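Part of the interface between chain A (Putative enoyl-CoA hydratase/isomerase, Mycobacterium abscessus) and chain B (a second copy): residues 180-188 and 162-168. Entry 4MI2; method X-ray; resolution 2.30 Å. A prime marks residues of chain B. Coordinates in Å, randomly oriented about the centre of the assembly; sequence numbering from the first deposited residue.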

ATOM      1  N   ALA A 180       1.122  15.286   5.519  1.00 19.10           N
ATOM      2  CA  ALA A 180       1.853  14.086   5.951  1.00 18.80           C
ATOM      3  C   ALA A 180       0.978  13.168   6.803  1.00 18.86           C
ATOM      4  O   ALA A 180       0.993  11.944   6.620  1.00 18.65           O
ATOM      5  CB  ALA A 180       3.130  14.455   6.700  1.00 18.56           C
ATOM      6  N   HIS A 181       0.223  13.760   7.729  1.00 19.22           N
ATOM      7  CA  HIS A 181      -0.737  13.013   8.534  1.00 19.43           C
ATOM      8  C   HIS A 181      -1.784  12.318   7.655  1.00 19.40           C
ATOM      9  O   HIS A 181      -2.015  11.118   7.788  1.00 19.28           O
ATOM     10  CB  HIS A 181      -1.420  13.921   9.560  1.00 20.02           C
ATOM     11  CG  HIS A 181      -2.280  13.180  10.536  1.00 20.48           C
ATOM     12  ND1 HIS A 181      -3.633  13.411  10.665  1.00 21.19           N
ATOM     13  CD2 HIS A 181      -1.983  12.195  11.416  1.00 20.46           C
ATOM     14  CE1 HIS A 181      -4.129  12.606  11.589  1.00 21.17           C
ATOM     15  NE2 HIS A 181      -3.149  11.858  12.060  1.00 20.70           N
ATOM     16  N   THR A 182      -2.392  13.063   6.746  1.00 19.63           N
ATOM     17  CA  THR A 182      -3.431  12.506   5.866  1.00 19.81           C
ATOM     18  C   THR A 182      -2.885  11.402   4.959  1.00 19.52           C
ATOM     19  O   THR A 182      -3.577  10.422   4.678  1.00 19.63           O
ATOM     20  CB  THR A 182      -4.077  13.606   4.999  1.00 20.35           C
ATOM     21  OG1 THR A 182      -4.564  14.646   5.852  1.00 20.43           O
ATOM     22  CG2 THR A 182      -5.250  13.045   4.140  1.00 20.73           C
ATOM     23  N   TRP A 183      -1.641  11.553   4.525  1.00 19.22           N
ATOM     24  CA  TRP A 183      -1.005  10.584   3.629  1.00 19.07           C
ATOM     25  C   TRP A 183      -0.466   9.336   4.340  1.00 18.70           C
ATOM     26  O   TRP A 183      -0.128   8.356   3.681  1.00 18.79           O
ATOM     27  CB  TRP A 183       0.124  11.271   2.859  1.00 19.03           C
ATOM     28  CG  TRP A 183      -0.357  12.174   1.751  1.00 19.45           C
ATOM     29  CD1 TRP A 183      -1.646  12.575   1.509  1.00 19.82           C
ATOM     30  CD2 TRP A 183       0.452  12.793   0.738  1.00 19.46           C
ATOM     31  NE1 TRP A 183      -1.684  13.390   0.408  1.00 20.22           N
ATOM     32  CE2 TRP A 183      -0.415  13.540  -0.089  1.00 19.94           C
ATOM     33  CE3 TRP A 183       1.821  12.783   0.448  1.00 19.12           C
ATOM     34  CZ2 TRP A 183       0.044  14.281  -1.184  1.00 20.25           C
ATOM     35  CZ3 TRP A 183       2.279  13.516  -0.648  1.00 19.42           C
ATOM     36  CH2 TRP A 183       1.391  14.261  -1.447  1.00 19.94           C
ATOM     37  N   GLY A 184      -0.379   9.367   5.666  1.00 18.53           N
ATOM     38  CA  GLY A 184       0.134   8.237   6.437  1.00 18.36           C
ATOM     39  C   GLY A 184       1.634   8.297   6.739  1.00 18.23           C
ATOM     40  O   GLY A 184       2.221   7.313   7.208  1.00 17.87           O
ATOM     41  N   LEU A 185       2.250   9.450   6.480  1.00 18.33           N
ATOM     42  CA  LEU A 185       3.678   9.631   6.714  1.00 18.25           C
ATOM     43  C   LEU A 185       3.994   9.783   8.191  1.00 18.27           C
ATOM     44  O   LEU A 185       5.067   9.378   8.635  1.00 18.33           O
ATOM     45  CB  LEU A 185       4.189  10.849   5.943  1.00 18.42           C
ATOM     46  CG  LEU A 185       5.705  10.969   5.814  1.00 18.21           C
ATOM     47  CD1 LEU A 185       6.267   9.833   4.975  1.00 18.15           C
ATOM     48  CD2 LEU A 185       6.081  12.303   5.198  1.00 18.41           C
ATOM     49  N   VAL A 186       3.076  10.386   8.948  1.00 18.64           N
ATOM     50  CA  VAL A 186       3.226  10.519  10.404  1.00 18.82           C
ATOM     51  C   VAL A 186       1.927  10.176  11.140  1.00 19.12           C
ATOM     52  O   VAL A 186       0.856  10.237  10.565  1.00 19.36           O
ATOM     53  CB  VAL A 186       3.670  11.944  10.805  1.00 18.96           C
ATOM     54  CG1 VAL A 186       4.931  12.345  10.049  1.00 18.91           C
ATOM     55  CG2 VAL A 186       2.557  12.955  10.568  1.00 19.21           C
ATOM     56  N   HIS A 187       2.032   9.847  12.426  1.00 19.41           N
ATOM     57  CA  HIS A 187       0.882   9.374  13.206  1.00 19.68           C
ATOM     58  C   HIS A 187       0.092  10.489  13.871  1.00 20.38           C
ATOM     59  O   HIS A 187      -1.104  10.348  14.092  1.00 20.17           O
ATOM     60  CB  HIS A 187       1.335   8.361  14.263  1.00 19.27           C
ATOM     61  CG  HIS A 187       1.899   7.107  13.675  1.00 18.74           C
ATOM     62  ND1 HIS A 187       3.200   7.017  13.232  1.00 18.33           N
ATOM     63  CD2 HIS A 187       1.336   5.901  13.437  1.00 18.49           C
ATOM     64  CE1 HIS A 187       3.416   5.809  12.746  1.00 18.23           C
ATOM     65  NE2 HIS A 187       2.304   5.109  12.865  1.00 18.37           N
ATOM     66  N   GLU A 188       0.763  11.590  14.191  1.00 21.19           N
ATOM     67  CA  GLU A 188       0.121  12.685  14.910  1.00 22.31           C
ATOM     68  C   GLU A 188       0.818  14.018  14.619  1.00 22.12           C
ATOM     69  O   GLU A 188       2.040  14.071  14.420  1.00 21.67           O
ATOM     70  CB  GLU A 188       0.136  12.391  16.419  1.00 23.39           C
ATOM     71  CG  GLU A 188      -0.941  13.119  17.221  1.00 25.04           C
ATOM     72  CD  GLU A 188      -0.757  12.985  18.735  1.00 25.83           C
ATOM     73  OE1 GLU A 188      -0.057  12.044  19.173  1.00 26.40           O
ATOM     74  OE2 GLU A 188      -1.308  13.818  19.493  1.00 26.70           O
TER
ATOM     75  N   ALA B 162       0.913   0.729   6.564  1.00 16.77           N
ATOM     76  CA  ALA B 162       1.824   0.329   7.632  1.00 16.64           C
ATOM     77  C   ALA B 162       1.777   1.259   8.857  1.00 16.81           C
ATOM     78  O   ALA B 162       1.896   0.796   9.992  1.00 16.47           O
ATOM     79  CB  ALA B 162       3.242   0.242   7.094  1.00 16.72           C
ATOM     80  N   SER B 163       1.606   2.560   8.633  1.00 17.23           N
ATOM     81  CA  SER B 163       1.549   3.512   9.749  1.00 17.59           C
ATOM     82  C   SER B 163       0.382   3.230  10.679  1.00 17.34           C
ATOM     83  O   SER B 163       0.562   3.043  11.886  1.00 17.09           O
ATOM     84  CB  SER B 163       1.466   4.968   9.255  1.00 18.22           C
ATOM     85  OG  SER B 163       2.758   5.437   8.919  1.00 18.75           O
ATOM     86  N   ARG B 164      -0.815   3.214  10.111  1.00 17.32           N
ATOM     87  CA  ARG B 164      -2.023   3.043  10.920  1.00 17.32           C
ATOM     88  C   ARG B 164      -2.100   1.656  11.565  1.00 16.77           C
ATOM     89  O   ARG B 164      -2.487   1.526  12.730  1.00 16.71           O
ATOM     90  CB  ARG B 164      -3.266   3.360  10.084  1.00 17.64           C
ATOM     91  CG  ARG B 164      -3.382   4.853   9.859  1.00 18.30           C
ATOM     92  CD  ARG B 164      -4.188   5.264   8.648  1.00 18.68           C
ATOM     93  NE  ARG B 164      -3.953   6.687   8.394  1.00 19.46           N
ATOM     94  CZ  ARG B 164      -4.459   7.377   7.378  1.00 19.93           C
ATOM     95  NH1 ARG B 164      -5.260   6.798   6.495  1.00 19.81           N
ATOM     96  NH2 ARG B 164      -4.156   8.661   7.250  1.00 20.55           N
ATOM     97  N   ALA B 165      -1.701   0.630  10.823  1.00 16.33           N
ATOM     98  CA  ALA B 165      -1.675  -0.725  11.359  1.00 15.94           C
ATOM     99  C   ALA B 165      -0.690  -0.839  12.526  1.00 15.87           C
ATOM    100  O   ALA B 165      -0.980  -1.503  13.525  1.00 15.69           O
ATOM    101  CB  ALA B 165      -1.335  -1.724  10.265  1.00 15.75           C
ATOM    102  N   THR B 166       0.457  -0.179  12.410  1.00 16.01           N
ATOM    103  CA  THR B 166       1.459  -0.183  13.482  1.00 16.15           C
ATOM    104  C   THR B 166       0.943   0.527  14.749  1.00 16.33           C
ATOM    105  O   THR B 166       1.155   0.050  15.856  1.00 16.32           O
ATOM    106  CB  THR B 166       2.816   0.402  13.001  1.00 16.36           C
ATOM    107  OG1 THR B 166       3.365  -0.460  12.002  1.00 16.22           O
ATOM    108  CG2 THR B 166       3.829   0.497  14.140  1.00 16.51           C
ATOM    109  N   ALA B 167       0.248   1.644  14.590  1.00 16.63           N
ATOM    110  CA  ALA B 167      -0.345   2.308  15.739  1.00 16.83           C
ATOM    111  C   ALA B 167      -1.412   1.427  16.379  1.00 16.55           C
ATOM    112  O   ALA B 167      -1.439   1.294  17.595  1.00 16.67           O
ATOM    113  CB  ALA B 167      -0.927   3.664  15.358  1.00 17.23           C
ATOM    114  N   MET B 168      -2.278   0.824  15.574  1.00 16.31           N
ATOM    115  CA  MET B 168      -3.320  -0.047  16.115  1.00 16.22           C
ATOM    116  C   MET B 168      -2.724  -1.173  16.949  1.00 16.07           C
ATOM    117  O   MET B 168      -3.183  -1.427  18.051  1.00 16.07           O
ATOM    118  CB  MET B 168      -4.229  -0.616  15.014  1.00 16.07           C
ATOM    119  CG  MET B 168      -5.208   0.403  14.445  1.00 16.33           C
ATOM    120  SD  MET B 168      -6.452  -0.284  13.337  1.00 16.20           S
ATOM    121  CE  MET B 168      -7.394  -1.280  14.491  1.00 16.19           C
TER

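Carbonyl groups at and just beyond the end of a helix often have room for further hydrogen bonds, and this contact illustrates how side chains from a neighbouring subunit can use them. In chain A the helix closes in a Schellman motif. Gly184 N bonds back to His181 O at 3.2 Å and Leu185 N to Ala180 O at 2.8 Å, while Gly184 turns at a positive phi of 93°. At these backbone angles a CB would be jammed against the preceding carbonyl oxygen, which by itself calls for glycine.

The chain B helix presents Ser163′ to this turn. Its CA-to-CB bond points toward chain A, and with chi1 in the m well the short side chain needs no further reach: OG donates to Gly184 O across 2.6 Å. Arg164′ starts differently. Its CA-to-CB bond points away, yet after an m chi1 the remaining torsions lie close to t (157°, -167° and 177°), and this extended chain carries the guanidinium back to the helix end. There NH2 makes two weak hydrogen bonds, to His181 O at 3.3 Å and to Thr182 O at 3.2 Å. Both have N-H...O angles near 134°; one nitrogen reaches two successive carbonyls. His181 O lies at the guanidinium edge.

His187 returns the exchange from chain A. Its CA-to-CB bond runs sideways, but chi1 of -64° (m) and chi2 of 82° bring the ring's end to chain B, where NE2 donates to Ser163′ O at 2.9 Å. That oxygen lies near the ring plane, at the edge, and also accepts the helical bond from Ala167′ N (3.1 Å). ND1 is hydrogen-bonded elsewhere in the structure, so both ring nitrogens are engaged. One turn along, Ala167′ CB packs 3.7 Å from His187 CD2, adding a nonpolar contact beside the polar one.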